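Long-range contacts in Epf (Streptococcus pyogenes, PDB 4ES8), which acts as a cell-surface adhesin, attaching to cells through an N-terminal region that contains a carbohydrate-binding module and a fibronectin-like domain: residues K106-D111 with F178-E183; D213-S218 with D240-F245. One frame throughout, in Å; residues are numbered along the deposited sequence.

Contact 1. Residues K106-D111 with F178-E183; sequences KSLIKD and FRTLKE
Thr-180 meets the backbone of Ile-109 and Asp-111 where strand 172-180 finishes at one end of the larger antiparallel beta domain, probably the carbohydrate-binding module, against the loop joining strands 97-105 and 113-123. Its OG1 donates a 2.6 Å hydrogen bond to Ile-109 O, approaching 17° out of the carbonyl plane. The same OG1 accepts a weak bond from Asp-111 N, whose hydrogen is shared with Thr-180 O in a second weak bond. Chi1 of 54° sets OG1 between the backbone N and the carbonyl carbon, and CG2 then faces Leu-108, 3.8 Å from its CD1. Leu-108 CD1 also reaches the edge of the Phe-178 ring, 4.1 Å from CZ, leucine and phenylalanine crossing at about a right angle.

Between Ile-109 and Asp-111, Lys-110 lays CB and CG over the turn at Leu-181 and Lys-182, and Glu-183 brings CG to 3.4 Å from Leu-108 O. The lysine end leads away, NZ pairing with Asp-268; Glu-183 OE1 pairs with Lys-267 and through one water also holds Lys-110 N.

Asp-111 and Arg-179 lie side by side pointing the same way, yet their planes are 76° apart. Asp-111 OD1 sits far out of the guanidinium plane, 4.1 Å from Arg-179 NE, and no guanidinium N-H points at it. Arg-179 NE instead makes a salt bridge with Asp-113, while Asp-111 OD2 takes backbone N-H groups of Thr-243 and Asn-244. OD1 of Asp-111 packs on Arg-179 CD and accepts from a second water, 2.7 Å away, which also donates to Thr-180 O.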
loop_
_atom_site.group_PDB
_atom_site.type_symbol
_atom_site.label_atom_id
_atom_site.label_comp_id
_atom_site.label_asym_id
_atom_site.label_seq_id
_atom_site.Cartn_x
_atom_site.Cartn_y
_atom_site.Cartn_z
ATOM N N LYS A 106 -4.210 1.941 6.319
ATOM C CA LYS A 106 -5.277 2.887 6.062
ATOM C C LYS A 106 -5.748 2.672 4.608
ATOM O O LYS A 106 -5.199 1.815 3.878
ATOM C CB LYS A 106 -4.767 4.332 6.261
ATOM C CG LYS A 106 -4.191 4.638 7.653
ATOM C CD LYS A 106 -5.233 4.701 8.738
ATOM C CE LYS A 106 -4.620 5.002 10.104
ATOM N NZ LYS A 106 -4.016 6.381 10.160
ATOM N N SER A 107 -6.729 3.464 4.161
ATOM C CA SER A 107 -7.248 3.327 2.804
ATOM C C SER A 107 -6.178 3.661 1.774
ATOM O O SER A 107 -5.602 4.770 1.793
ATOM C CB SER A 107 -8.463 4.229 2.607
ATOM O OG SER A 107 -9.103 3.921 1.378
ATOM N N LEU A 108 -5.911 2.693 0.873
ATOM C CA LEU A 108 -4.903 2.890 -0.166
ATOM C C LEU A 108 -5.576 3.328 -1.468
ATOM O O LEU A 108 -6.791 3.148 -1.631
ATOM C CB LEU A 108 -4.083 1.590 -0.386
ATOM C CG LEU A 108 -3.461 0.959 0.883
ATOM C CD1 LEU A 108 -2.656 -0.273 0.530
ATOM C CD2 LEU A 108 -2.592 1.967 1.642
ATOM N N ILE A 109 -4.797 3.921 -2.370
ATOM C CA ILE A 109 -5.290 4.355 -3.677
ATOM C C ILE A 109 -5.073 3.231 -4.670
ATOM O O ILE A 109 -4.021 2.590 -4.670
ATOM C CB ILE A 109 -4.581 5.663 -4.124
ATOM C CG1 ILE A 109 -4.981 6.811 -3.171
ATOM C CG2 ILE A 109 -4.938 6.035 -5.590
ATOM C CD1 ILE A 109 -4.081 8.059 -3.305
ATOM N N LYS A 110 -6.068 3.007 -5.546
ATOM C CA LYS A 110 -5.960 1.976 -6.584
ATOM C C LYS A 110 -4.807 2.307 -7.526
ATOM O O LYS A 110 -4.663 3.463 -7.943
ATOM C CB LYS A 110 -7.271 1.926 -7.387
ATOM C CG LYS A 110 -7.295 0.817 -8.457
ATOM C CD LYS A 110 -8.632 0.727 -9.206
ATOM C CE LYS A 110 -8.839 1.861 -10.193
ATOM N NZ LYS A 110 -10.068 1.659 -11.021
ATOM N N ASP A 111 -3.989 1.293 -7.852
ATOM C CA ASP A 111 -2.923 1.394 -8.838
ATOM C C ASP A 111 -1.765 2.314 -8.392
ATOM O O ASP A 111 -1.040 2.834 -9.224
ATOM C CB ASP A 111 -3.491 1.835 -10.205
ATOM C CG ASP A 111 -2.619 1.561 -11.406
ATOM O OD1 ASP A 111 -2.009 0.471 -11.464
ATOM O OD2 ASP A 111 -2.603 2.406 -12.321
ATOM N N PHE A 178 4.754 -3.448 -3.469
ATOM C CA PHE A 178 3.654 -3.993 -4.247
ATOM C C PHE A 178 2.867 -2.859 -4.849
ATOM O O PHE A 178 2.977 -1.712 -4.406
ATOM C CB PHE A 178 2.724 -4.897 -3.409
ATOM C CG PHE A 178 1.947 -4.166 -2.345
ATOM C CD1 PHE A 178 2.550 -3.804 -1.141
ATOM C CD2 PHE A 178 0.616 -3.816 -2.549
ATOM C CE1 PHE A 178 1.831 -3.104 -0.164
ATOM C CE2 PHE A 178 -0.103 -3.127 -1.565
ATOM C CZ PHE A 178 0.509 -2.782 -0.378
ATOM N N ARG A 179 2.034 -3.203 -5.820
ATOM C CA ARG A 179 1.100 -2.257 -6.440
ATOM C C ARG A 179 -0.322 -2.688 -6.111
ATOM O O ARG A 179 -0.647 -3.880 -6.222
ATOM C CB ARG A 179 1.305 -2.235 -7.975
ATOM C CG ARG A 179 0.335 -1.329 -8.715
ATOM C CD ARG A 179 0.759 -1.134 -10.175
ATOM N NE ARG A 179 1.877 -0.186 -10.226
ATOM C CZ ARG A 179 2.493 0.210 -11.337
ATOM N NH1 ARG A 179 2.125 -0.272 -12.519
ATOM N NH2 ARG A 179 3.478 1.096 -11.272
ATOM N N THR A 180 -1.199 -1.739 -5.723
ATOM C CA THR A 180 -2.583 -2.132 -5.434
ATOM C C THR A 180 -3.438 -2.352 -6.699
ATOM O O THR A 180 -3.279 -1.648 -7.717
ATOM C CB THR A 180 -3.255 -1.051 -4.627
ATOM O OG1 THR A 180 -3.118 0.204 -5.336
ATOM C CG2 THR A 180 -2.690 -0.958 -3.212
ATOM N N LEU A 181 -4.383 -3.295 -6.595
ATOM C CA LEU A 181 -5.361 -3.571 -7.660
ATOM C C LEU A 181 -6.716 -2.940 -7.325
ATOM O O LEU A 181 -7.605 -2.875 -8.192
ATOM C CB LEU A 181 -5.515 -5.099 -7.878
ATOM C CG LEU A 181 -4.248 -5.786 -8.397
ATOM C CD1 LEU A 181 -4.417 -7.286 -8.471
ATOM C CD2 LEU A 181 -3.765 -5.205 -9.760
ATOM N N LYS A 182 -6.906 -2.540 -6.056
ATOM C CA LYS A 182 -8.147 -1.947 -5.562
ATOM C C LYS A 182 -7.870 -0.707 -4.731
ATOM O O LYS A 182 -6.743 -0.517 -4.288
ATOM C CB LYS A 182 -8.889 -2.954 -4.640
ATOM C CG LYS A 182 -9.260 -4.300 -5.262
ATOM C CD LYS A 182 -10.001 -5.177 -4.259
ATOM C CE LYS A 182 -10.551 -6.430 -4.902
ATOM N NZ LYS A 182 -11.582 -7.075 -4.049
ATOM N N GLU A 183 -8.914 0.085 -4.482
ATOM C CA GLU A 183 -8.921 1.191 -3.525
ATOM C C GLU A 183 -9.386 0.636 -2.181
ATOM O O GLU A 183 -10.299 -0.201 -2.148
ATOM C CB GLU A 183 -9.864 2.318 -3.973
ATOM C CG GLU A 183 -9.945 3.452 -2.958
ATOM C CD GLU A 183 -10.875 4.576 -3.353
ATOM O OE1 GLU A 183 -10.784 5.029 -4.515
ATOM O OE2 GLU A 183 -11.700 4.994 -2.511
HETATM O O HOH W 1 -8.333 4.920 -5.777
HETATM O O HOH W 2 -2.968 -1.805 -10.496
#

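Contact 2. Residues D213-S218 with D240-F245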
loop_
_atom_site.group_PDB
_atom_site.type_symbol
_atom_site.label_atom_id
_atom_site.label_comp_id
_atom_site.label_asym_id
_atom_site.label_seq_id
_atom_site.Cartn_x
_atom_site.Cartn_y
_atom_site.Cartn_z
ATOM N N ASP A 213 3.532 5.328 0.608
ATOM C CA ASP A 213 3.273 5.389 -0.820
ATOM C C ASP A 213 4.590 5.755 -1.516
ATOM O O ASP A 213 5.256 6.701 -1.092
ATOM C CB ASP A 213 2.178 6.430 -1.065
ATOM C CG ASP A 213 1.622 6.420 -2.475
ATOM O OD1 ASP A 213 2.412 6.312 -3.418
ATOM O OD2 ASP A 213 0.390 6.512 -2.623
ATOM N N VAL A 214 4.990 4.980 -2.548
ATOM C CA VAL A 214 6.241 5.270 -3.282
ATOM C C VAL A 214 5.954 5.429 -4.782
ATOM O O VAL A 214 6.859 5.295 -5.616
ATOM C CB VAL A 214 7.317 4.190 -3.029
ATOM C CG1 VAL A 214 7.810 4.255 -1.592
ATOM C CG2 VAL A 214 6.804 2.793 -3.384
ATOM N N THR A 215 4.706 5.776 -5.121
ATOM C CA THR A 215 4.300 5.953 -6.505
ATOM C C THR A 215 5.119 7.039 -7.207
ATOM O O THR A 215 5.241 8.146 -6.702
ATOM C CB THR A 215 2.827 6.338 -6.531
ATOM O OG1 THR A 215 2.073 5.339 -5.825
ATOM C CG2 THR A 215 2.294 6.489 -7.924
ATOM N N ASN A 216 5.598 6.742 -8.416
ATOM C CA ASN A 216 6.264 7.760 -9.222
ATOM C C ASN A 216 5.226 8.650 -9.860
ATOM O O ASN A 216 4.203 8.156 -10.350
ATOM C CB ASN A 216 7.127 7.118 -10.309
ATOM C CG ASN A 216 8.313 6.398 -9.740
ATOM O OD1 ASN A 216 9.032 6.921 -8.883
ATOM N ND2 ASN A 216 8.519 5.174 -10.199
ATOM N N PRO A 217 5.485 9.967 -9.921
ATOM C CA PRO A 217 4.536 10.844 -10.613
ATOM C C PRO A 217 4.471 10.493 -12.093
ATOM O O PRO A 217 5.453 9.990 -12.661
ATOM C CB PRO A 217 5.118 12.245 -10.411
ATOM C CG PRO A 217 6.573 12.031 -10.161
ATOM C CD PRO A 217 6.668 10.704 -9.436
ATOM N N SER A 218 3.326 10.767 -12.710
ATOM C CA SER A 218 3.147 10.594 -14.146
ATOM C C SER A 218 4.081 11.584 -14.891
ATOM O O SER A 218 4.727 12.464 -14.279
ATOM C CB SER A 218 1.693 10.848 -14.516
ATOM O OG SER A 218 1.328 12.181 -14.180
ATOM N N ASP A 240 6.204 3.462 -15.790
ATOM C CA ASP A 240 6.115 2.182 -15.060
ATOM C C ASP A 240 4.690 1.534 -15.083
ATOM O O ASP A 240 4.389 0.644 -14.274
ATOM C CB ASP A 240 6.645 2.318 -13.629
ATOM C CG ASP A 240 5.872 3.251 -12.736
ATOM O OD1 ASP A 240 4.703 3.554 -13.062
ATOM O OD2 ASP A 240 6.419 3.641 -11.688
ATOM N N GLY A 241 3.871 1.927 -16.047
ATOM C CA GLY A 241 2.598 1.257 -16.271
ATOM C C GLY A 241 1.403 1.702 -15.461
ATOM O O GLY A 241 0.343 1.085 -15.588
ATOM N N ARG A 242 1.544 2.773 -14.645
ATOM C CA ARG A 242 0.408 3.355 -13.910
ATOM C C ARG A 242 -0.662 3.794 -14.885
ATOM O O ARG A 242 -0.316 4.427 -15.900
ATOM C CB ARG A 242 0.832 4.632 -13.151
ATOM C CG ARG A 242 1.533 4.534 -11.828
ATOM C CD ARG A 242 1.678 5.970 -11.309
ATOM N NE ARG A 242 0.429 6.550 -10.792
ATOM C CZ ARG A 242 0.297 7.816 -10.390
ATOM N NH1 ARG A 242 1.328 8.644 -10.438
ATOM N NH2 ARG A 242 -0.861 8.251 -9.910
ATOM N N THR A 243 -1.933 3.573 -14.580
ATOM C CA THR A 243 -3.033 4.059 -15.414
ATOM C C THR A 243 -3.965 4.931 -14.565
ATOM O O THR A 243 -4.723 5.725 -15.141
ATOM C CB THR A 243 -3.774 2.927 -16.125
ATOM O OG1 THR A 243 -4.400 2.082 -15.160
ATOM C CG2 THR A 243 -2.868 2.131 -17.082
ATOM N N ASN A 244 -3.904 4.826 -13.221
ATOM C CA ASN A 244 -4.705 5.715 -12.377
ATOM C C ASN A 244 -3.806 6.851 -11.935
ATOM O O ASN A 244 -2.965 6.647 -11.057
ATOM C CB ASN A 244 -5.319 4.997 -11.148
ATOM C CG ASN A 244 -6.113 5.944 -10.267
ATOM O OD1 ASN A 244 -6.537 7.018 -10.712
ATOM N ND2 ASN A 244 -6.367 5.580 -9.007
ATOM N N PHE A 245 -3.980 8.044 -12.527
ATOM C CA PHE A 245 -3.102 9.161 -12.200
ATOM C C PHE A 245 -3.578 9.958 -10.991
ATOM O O PHE A 245 -2.988 10.988 -10.675
ATOM C CB PHE A 245 -2.884 10.056 -13.423
ATOM C CG PHE A 245 -2.230 9.282 -14.543
ATOM C CD1 PHE A 245 -1.045 8.588 -14.331
ATOM C CD2 PHE A 245 -2.808 9.237 -15.803
ATOM C CE1 PHE A 245 -0.437 7.871 -15.370
ATOM C CE2 PHE A 245 -2.191 8.522 -16.849
ATOM C CZ PHE A 245 -1.017 7.845 -16.616
HETATM O O HOH W 3 5.181 4.297 -9.566
#
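Arg-242, in the conformer described here, one of two, spreads its guanidinium beside Thr-215 and Asn-216, in the linker that leads from strand 202-213 into strand 219-224, the start of the C-terminal, probably fibronectin-like, domain. The Thr-215 side chain crosses the arginine at about a right angle and sets its methyl CG2 over one guanidinium face, 3.2 Å above the plane and offset toward the rim. Over the centre of the opposite face lies Phe-245 CD1, so the flat group is sandwiched between a methyl and a ring carbon. Pro-217 CA sits at the guanidinium edge, in plane.

Polar bonds fix the rotation of the group. NH1 donates to Asn-216 O over 2.9 Å, and also pairs with Asp-248; NH2 donates to Asn-244 O on a lone pair in the carbonyl plane. Chi2 is anti, and chi3 of 75° then bends the chain, turning NE aside. Beyond the arginine, Ser-218 puts CB 3.6 Å from Phe-245 CD1, while its OG bonds to Asp-248.

In an Asx turn Asp-213 OD1 accepts from both N and OG1 of Thr-215, which fixes the threonine that carries CG2. At the other end, Asn-216 ND2 meets Asp-240 OD2 nearly along the C-O axis, with amide and carboxylate planes 30° apart. The same OD2 accepts from a water 2.5 Å away, and that water takes the N-H of Asn-216.

In the fold
Both contacts lie at the junction of the two domains, their centres 11 Å apart, and they touch directly. Contact 1 belongs to the end of the larger domain and is partly buried: a threonine hydroxyl and backbone groups, two of the bonds weak, do the binding, and lysine and glutamate ends form salt bridges with Asp-268 and Lys-267 of the second domain. Contact 2 is the more buried although its shared surface is smaller, and it relies on a packed arginine and a carboxylate-amide pair between the interdomain linker and a loop of the second domain. Both segments of contact 1 reach 240-245, through the Asp-111 carboxylate and through Arg-179 NH1 on Asp-240 O.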